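Local coordinates for penicillin-binding protein 1A (Mycobacterium tuberculosis, PDB 5CXW) that builds cross-linked peptidoglycan for the cell wall, here represented by its penicillin-sensitive transpeptidase domain with bound penicillin V, at residues A[256-259]-A[260-264]; A[321-324]-A[325-329]; A[139-143]-A[144-148]. One frame throughout, in Å; residues are numbered along the deposited sequence.

Interaction 1 (A[256-259]-A[260-264]); sequences QRIP and KAVAD
Ile258 and Val262 each carry a methyl group set trans to the backbone N: CG2 of Ile258, whose CG1 sits beside that N (chi1 -60°), and CG1 of Val262 (chi1 168°). These two branches meet as the side chains cross at about a right angle, with Ile258 CG2 3.7 Å from Val262 CG1. The same isoleucine methyl also lies 4.2 Å from Ala263 CB, so one branch touches neighbouring residues of the first helical turn. The other branch of the valine, CG2, runs alongside the proline ring, 4.1 Å from Pro259 CG, and both side chains point the same way. Pro259 is the N-cap residue of helix 260-270. It has no N-H to offer, but its carbonyl starts the helical bonding: Ala263 N donates to Pro259 O over 2.9 Å, nearly straight at 171°. Lys260 and Asp264, one turn apart along the helix, are joined by a salt bridge of 2.8 Å between Lys260 NZ and Asp264 OD2, which uses the lone pair on the side of its other oxygen. The lysine chain is extended until its last torsion, which bends the ammonium back over the turn. Asp264 OD1 has a second partner in Ser224 OG, so both carboxylate oxygens are engaged. Ahead of the cap, the bent side chain of Gln256 brings NE2 to donate a hydrogen bond of 2.8 Å to Ile258 O. The acceptor lies almost in the glutamine amide plane, whereas the donor is tilted from the plane of the isoleucine carbonyl. NE2 also bonds Ser224 O, which ties this loop to the same serine that is bonded to Asp264 through its hydroxyl. On the buried side, Val262 rests on Leu108 and Glu109 of helix 100-109, and Ile258 reaches Thr220 and Leu221 of helix 211-222.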
loop_
_atom_site.group_PDB
_atom_site.type_symbol
_atom_site.label_atom_id
_atom_site.label_comp_id
_atom_site.label_asym_id
_atom_site.label_seq_id
_atom_site.Cartn_x
_atom_site.Cartn_y
_atom_site.Cartn_z
ATOM N N GLN A 256 -9.521 -15.304 -6.595
ATOM C CA GLN A 256 -8.127 -15.733 -6.550
ATOM C C GLN A 256 -7.307 -15.034 -7.669
ATOM O O GLN A 256 -7.030 -15.618 -8.729
ATOM C CB GLN A 256 -8.033 -17.262 -6.647
ATOM C CG GLN A 256 -6.632 -17.809 -6.395
ATOM C CD GLN A 256 -6.273 -17.783 -4.938
ATOM O OE1 GLN A 256 -6.995 -18.326 -4.099
ATOM N NE2 GLN A 256 -5.137 -17.254 -4.623
ATOM N N ARG A 257 -6.894 -13.804 -7.416
ATOM C CA ARG A 257 -6.228 -13.000 -8.450
ATOM C C ARG A 257 -4.746 -13.333 -8.674
ATOM O O ARG A 257 -4.229 -13.166 -9.791
ATOM C CB ARG A 257 -6.255 -11.537 -7.996
ATOM C CG ARG A 257 -7.660 -10.922 -8.032
ATOM C CD ARG A 257 -8.069 -10.611 -9.460
ATOM N NE ARG A 257 -9.314 -9.838 -9.570
ATOM C CZ ARG A 257 -9.440 -8.517 -9.480
ATOM N NH1 ARG A 257 -8.436 -7.727 -9.235
ATOM N NH2 ARG A 257 -10.652 -7.972 -9.644
ATOM N N ILE A 258 -4.049 -13.708 -7.610
ATOM C CA ILE A 258 -2.654 -14.027 -7.622
ATOM C C ILE A 258 -2.539 -15.459 -7.049
ATOM O O ILE A 258 -3.215 -15.783 -6.072
ATOM C CB ILE A 258 -1.880 -13.045 -6.738
ATOM C CG1 ILE A 258 -2.049 -11.609 -7.223
ATOM C CG2 ILE A 258 -0.423 -13.447 -6.606
ATOM C CD1 ILE A 258 -1.536 -10.607 -6.232
ATOM N N PRO A 259 -1.720 -16.322 -7.659
ATOM C CA PRO A 259 -1.670 -17.674 -7.091
ATOM C C PRO A 259 -1.136 -17.649 -5.649
ATOM O O PRO A 259 -0.271 -16.830 -5.281
ATOM C CB PRO A 259 -0.721 -18.440 -8.023
ATOM C CG PRO A 259 -0.704 -17.609 -9.304
ATOM C CD PRO A 259 -1.007 -16.199 -8.933
ATOM N N LYS A 260 -1.732 -18.500 -4.819
ATOM C CA LYS A 260 -1.310 -18.624 -3.433
ATOM C C LYS A 260 0.199 -18.765 -3.294
ATOM O O LYS A 260 0.818 -18.144 -2.416
ATOM C CB LYS A 260 -2.012 -19.816 -2.793
ATOM C CG LYS A 260 -1.477 -20.171 -1.383
ATOM C CD LYS A 260 -2.344 -21.160 -0.661
ATOM C CE LYS A 260 -1.793 -21.608 0.686
ATOM N NZ LYS A 260 -1.546 -20.514 1.637
ATOM N N ALA A 261 0.798 -19.652 -4.103
ATOM C CA ALA A 261 2.235 -19.917 -3.985
ATOM C C ALA A 261 3.038 -18.637 -4.270
ATOM O O ALA A 261 4.051 -18.364 -3.585
ATOM C CB ALA A 261 2.688 -21.059 -4.855
ATOM N N VAL A 262 2.570 -17.853 -5.234
ATOM C CA VAL A 262 3.195 -16.591 -5.545
ATOM C C VAL A 262 3.046 -15.630 -4.387
ATOM O O VAL A 262 4.058 -15.014 -3.922
ATOM C CB VAL A 262 2.618 -15.996 -6.857
ATOM C CG1 VAL A 262 3.052 -14.552 -7.018
ATOM C CG2 VAL A 262 3.055 -16.812 -8.018
ATOM N N ALA A 263 1.834 -15.424 -3.934
ATOM C CA ALA A 263 1.602 -14.445 -2.882
ATOM C C ALA A 263 2.419 -14.796 -1.616
ATOM O O ALA A 263 2.994 -13.914 -0.972
ATOM C CB ALA A 263 0.153 -14.415 -2.529
ATOM N N ASP A 264 2.459 -16.066 -1.253
ATOM C CA ASP A 264 3.146 -16.512 -0.020
ATOM C C ASP A 264 4.685 -16.338 -0.135
ATOM O O ASP A 264 5.372 -16.103 0.875
ATOM C CB ASP A 264 2.733 -17.936 0.337
ATOM C CG ASP A 264 1.214 -18.036 0.735
ATOM O OD1 ASP A 264 0.547 -16.971 0.996
ATOM O OD2 ASP A 264 0.744 -19.180 0.824
#

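Interaction 2 (A[321-324]-A[325-329]); sequences VGTV and KGDEP
A type I beta turn spanning 323-326 ends strand 315-323, the central strand of the five-stranded antiparallel sheet, and its first residue, Thr323, faces Gly326 across the turn. The CA atoms of Thr323 and Gly326 are 5.0 Å apart. The turn is closed by two weak bonds from one N-H: Gly326 N donates to Thr323 O at 3.2 Å and also to Thr323 OG1, neither of them straight. The hydroxyl can reach inward because OG1 is folded between the backbone N and the carbonyl carbon (chi1 74°). Two waters extend its reach. Water 1 bridges Thr323 OG1 to Glu328 O, to which it donates over 2.6 Å. Water 2 lies 2.9 Å from Thr323 OG1, accepts from Lys325 N, and makes a weak bond to Asp327 OD1. One threonine oxygen thus gathers the turn and the residues that follow it. Its methyl faces another way: Thr323 CG2 touches Glu328 CG at 3.7 Å, the two side chains meeting at a slant. Glu328 OE2 lies close to Asp57 OD2, a proximity of acids that may favour protonation of one of them. Gly326, the last residue of the turn, has positive phi (63°) and lies in the left-handed helical region, a conformation common for glycine at the fourth position of a type I turn; here the turn carries the chain from the central strand into a surface loop.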
loop_
_atom_site.group_PDB
_atom_site.type_symbol
_atom_site.label_atom_id
_atom_site.label_comp_id
_atom_site.label_asym_id
_atom_site.label_seq_id
_atom_site.Cartn_x
_atom_site.Cartn_y
_atom_site.Cartn_z
ATOM N N VAL A 321 3.125 9.767 4.018
ATOM C CA VAL A 321 3.396 11.088 4.536
ATOM C C VAL A 321 3.912 11.950 3.394
ATOM O O VAL A 321 4.749 11.529 2.580
ATOM C CB VAL A 321 4.403 11.038 5.705
ATOM C CG1 VAL A 321 4.721 12.457 6.193
ATOM C CG2 VAL A 321 3.886 10.180 6.849
ATOM N N GLY A 322 3.456 13.200 3.330
ATOM C CA GLY A 322 3.937 14.163 2.322
ATOM C C GLY A 322 3.541 15.558 2.750
ATOM O O GLY A 322 3.293 15.794 3.951
ATOM N N THR A 323 3.453 16.464 1.797
ATOM C CA THR A 323 3.014 17.812 2.106
ATOM C C THR A 323 1.766 18.178 1.359
ATOM O O THR A 323 1.429 17.577 0.326
ATOM C CB THR A 323 4.092 18.887 1.838
ATOM O OG1 THR A 323 4.264 19.137 0.429
ATOM C CG2 THR A 323 5.428 18.489 2.478
ATOM N N VAL A 324 1.078 19.219 1.852
ATOM C CA VAL A 324 -0.245 19.495 1.322
ATOM C C VAL A 324 -0.265 19.865 -0.179
ATOM O O VAL A 324 -1.175 19.469 -0.880
ATOM C CB VAL A 324 -0.962 20.580 2.142
ATOM C CG1 VAL A 324 -0.134 21.847 2.218
ATOM C CG2 VAL A 324 -2.350 20.813 1.597
ATOM N N LYS A 325 0.715 20.611 -0.661
ATOM C CA LYS A 325 0.804 20.924 -2.111
ATOM C C LYS A 325 1.751 20.028 -2.885
ATOM O O LYS A 325 1.796 20.116 -4.090
ATOM C CB LYS A 325 1.194 22.385 -2.358
ATOM C CG LYS A 325 0.047 23.356 -2.188
ATOM C CD LYS A 325 0.425 24.733 -2.703
ATOM C CE LYS A 325 -0.785 25.635 -2.793
ATOM N NZ LYS A 325 -0.423 27.075 -2.944
ATOM N N GLY A 326 2.504 19.171 -2.209
ATOM C CA GLY A 326 3.342 18.221 -2.857
ATOM C C GLY A 326 4.451 18.807 -3.689
ATOM O O GLY A 326 4.855 18.174 -4.657
ATOM N N ASP A 327 4.911 19.983 -3.287
ATOM C CA ASP A 327 5.876 20.808 -4.030
ATOM C C ASP A 327 7.022 21.317 -3.124
ATOM O O ASP A 327 7.557 22.399 -3.357
ATOM C CB ASP A 327 5.142 22.057 -4.555
ATOM C CG ASP A 327 4.662 22.954 -3.435
ATOM O OD1 ASP A 327 4.699 22.558 -2.234
ATOM O OD2 ASP A 327 4.233 24.089 -3.731
ATOM N N GLU A 328 7.344 20.602 -2.052
ATOM C CA GLU A 328 8.445 21.030 -1.182
ATOM C C GLU A 328 9.118 19.754 -0.641
ATOM O O GLU A 328 8.420 18.789 -0.314
ATOM C CB GLU A 328 7.959 21.981 -0.074
ATOM C CG GLU A 328 7.454 21.392 1.245
ATOM C CD GLU A 328 7.146 22.431 2.356
ATOM O OE1 GLU A 328 7.122 23.650 2.072
ATOM O OE2 GLU A 328 6.916 22.044 3.547
ATOM N N PRO A 329 10.455 19.723 -0.575
ATOM C CA PRO A 329 11.117 18.611 0.062
ATOM C C PRO A 329 10.540 18.288 1.424
ATOM O O PRO A 329 10.238 19.188 2.205
ATOM C CB PRO A 329 12.543 19.133 0.236
ATOM C CG PRO A 329 12.726 19.971 -1.002
ATOM C CD PRO A 329 11.436 20.704 -1.110
HETATM O O HOH W 1 6.020 17.959 -0.930
HETATM O O HOH W 2 3.066 21.795 0.576
#

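Interaction 3 (A[139-143]-A[144-148]); sequences GTCNI and AEALK
Strand 140-142 runs into helix 143-149 almost perpendicularly, their axes at 95° and 6.4 Å apart at closest approach, with Asn142 at the junction as the N-cap. The asparagine amide is folded back over its own backbone (chi1 71°), and this turns OD1 toward the first N-H groups of the helix. Glu145 N donates to Asn142 OD1 at 2.8 Å, with an N-H...O angle of 167° and approaching close to the line of the side-chain C=O. Next to it, the methyl of Ala144 packs against the same oxygen, with Ala144 CB 3.3 Å from Asn142 OD1. The main-chain carbonyl of the cap residue is used too: Ala146 N donates to Asn142 O at 2.9 Å, lying in the carbonyl plane. One residue later the corresponding bond, from Leu147 N to Ile143 O, is weak, and Ile143 O has another donor in Tyr155 OH of helix 152-161. Below the cap, the sulfur of Cys141 packs on the helix, SG lying 3.8 Å from Glu145 CG and 4.3 Å from Ala146 CB. This sulfur is in the disulfide with Cys138, which closes a short loop at the start of the strand. The side chain of Ile143 packs onto Leu104, Leu158 and Val118. Asn142 thus takes the N-H of Glu145 on its neutral side-chain amide and that of Ala146 on its backbone carbonyl, and the partial positive charge of the helix terminus would probably polarise the side-chain carbonyl further.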
loop_
_atom_site.group_PDB
_atom_site.type_symbol
_atom_site.label_atom_id
_atom_site.label_comp_id
_atom_site.label_asym_id
_atom_site.label_seq_id
_atom_site.Cartn_x
_atom_site.Cartn_y
_atom_site.Cartn_z
ATOM N N GLY A 139 26.526 -6.064 -5.172
ATOM C CA GLY A 139 27.142 -6.752 -6.307
ATOM C C GLY A 139 26.034 -7.444 -7.102
ATOM O O GLY A 139 25.235 -6.755 -7.715
ATOM N N THR A 140 25.986 -8.770 -7.059
ATOM C CA THR A 140 24.879 -9.553 -7.653
ATOM C C THR A 140 24.233 -10.285 -6.471
ATOM O O THR A 140 24.935 -10.875 -5.668
ATOM C CB THR A 140 25.385 -10.539 -8.709
ATOM O OG1 THR A 140 25.888 -9.803 -9.813
ATOM C CG2 THR A 140 24.301 -11.415 -9.254
ATOM N N CYS A 141 22.917 -10.158 -6.305
ATOM C CA CYS A 141 22.187 -10.825 -5.173
ATOM C C CYS A 141 20.810 -11.190 -5.658
ATOM O O CYS A 141 20.379 -10.690 -6.670
ATOM C CB CYS A 141 22.074 -9.962 -3.910
ATOM S SG CYS A 141 21.185 -8.409 -4.063
ATOM N N ASN A 142 20.118 -11.986 -4.899
ATOM C CA ASN A 142 18.799 -12.391 -5.311
ATOM C C ASN A 142 17.744 -11.303 -5.167
ATOM O O ASN A 142 17.942 -10.261 -4.515
ATOM C CB ASN A 142 18.371 -13.732 -4.714
ATOM C CG ASN A 142 18.088 -13.663 -3.226
ATOM O OD1 ASN A 142 17.370 -12.771 -2.740
ATOM N ND2 ASN A 142 18.696 -14.590 -2.480
ATOM N N ILE A 143 16.642 -11.541 -5.856
ATOM C CA ILE A 143 15.563 -10.548 -5.854
ATOM C C ILE A 143 14.826 -10.366 -4.503
ATOM O O ILE A 143 14.225 -9.313 -4.270
ATOM C CB ILE A 143 14.591 -10.770 -7.009
ATOM C CG1 ILE A 143 13.862 -12.095 -6.937
ATOM C CG2 ILE A 143 15.307 -10.590 -8.326
ATOM C CD1 ILE A 143 12.805 -12.256 -8.061
ATOM N N ALA A 144 14.895 -11.324 -3.612
ATOM C CA ALA A 144 14.407 -11.124 -2.241
ATOM C C ALA A 144 15.302 -10.150 -1.440
ATOM O O ALA A 144 14.787 -9.210 -0.780
ATOM C CB ALA A 144 14.305 -12.409 -1.525
ATOM N N GLU A 145 16.611 -10.348 -1.541
ATOM C CA GLU A 145 17.579 -9.461 -0.909
ATOM C C GLU A 145 17.471 -8.059 -1.506
ATOM O O GLU A 145 17.502 -7.073 -0.781
ATOM C CB GLU A 145 18.977 -10.050 -1.031
ATOM C CG GLU A 145 20.110 -9.194 -0.477
ATOM C CD GLU A 145 20.338 -9.295 1.011
ATOM O OE1 GLU A 145 21.235 -8.573 1.497
ATOM O OE2 GLU A 145 19.664 -10.100 1.674
ATOM N N ALA A 146 17.316 -7.962 -2.835
ATOM C CA ALA A 146 17.192 -6.647 -3.471
ATOM C C ALA A 146 15.890 -5.951 -3.078
ATOM O O ALA A 146 15.867 -4.751 -3.084
ATOM C CB ALA A 146 17.305 -6.759 -4.993
ATOM N N LEU A 147 14.854 -6.702 -2.714
ATOM C CA LEU A 147 13.615 -6.057 -2.272
ATOM C C LEU A 147 13.849 -5.428 -0.881
ATOM O O LEU A 147 13.467 -4.273 -0.619
ATOM C CB LEU A 147 12.442 -7.024 -2.194
ATOM C CG LEU A 147 11.083 -6.378 -1.860
ATOM C CD1 LEU A 147 10.508 -5.535 -3.037
ATOM C CD2 LEU A 147 10.117 -7.468 -1.476
ATOM N N LYS A 148 14.439 -6.224 -0.001
ATOM C CA LYS A 148 14.743 -5.749 1.377
ATOM C C LYS A 148 15.624 -4.503 1.310
ATOM O O LYS A 148 15.359 -3.504 1.978
ATOM C CB LYS A 148 15.370 -6.880 2.185
ATOM C CG LYS A 148 15.754 -6.474 3.602
ATOM C CD LYS A 148 16.374 -7.631 4.381
ATOM C CE LYS A 148 17.703 -8.115 3.862
ATOM N NZ LYS A 148 18.065 -9.427 4.538
#

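In the fold
Interactions 1 and 3 are related through helix 100-109, which begins at Lys100 of what is probably the SxxK motif. Leu147 of interaction 3 touches Lys100 and, with Ile143, Leu104, while Val262 of interaction 1 rests near the end of that helix, on Leu108 and Glu109; the two contacts do not touch, their centres being 21 Å apart. Interaction 3 is the nearest to catalysis, with the side chain of Leu147 about 7 Å from that of Ser97, the probable acyl-ester nucleophile, and about 9 Å from the bound penicillin V. Interaction 2 lies across the chain's centre from interaction 1, centres 35 Å apart, with the side chain of Glu328 about 13 Å from the bound penicillin V.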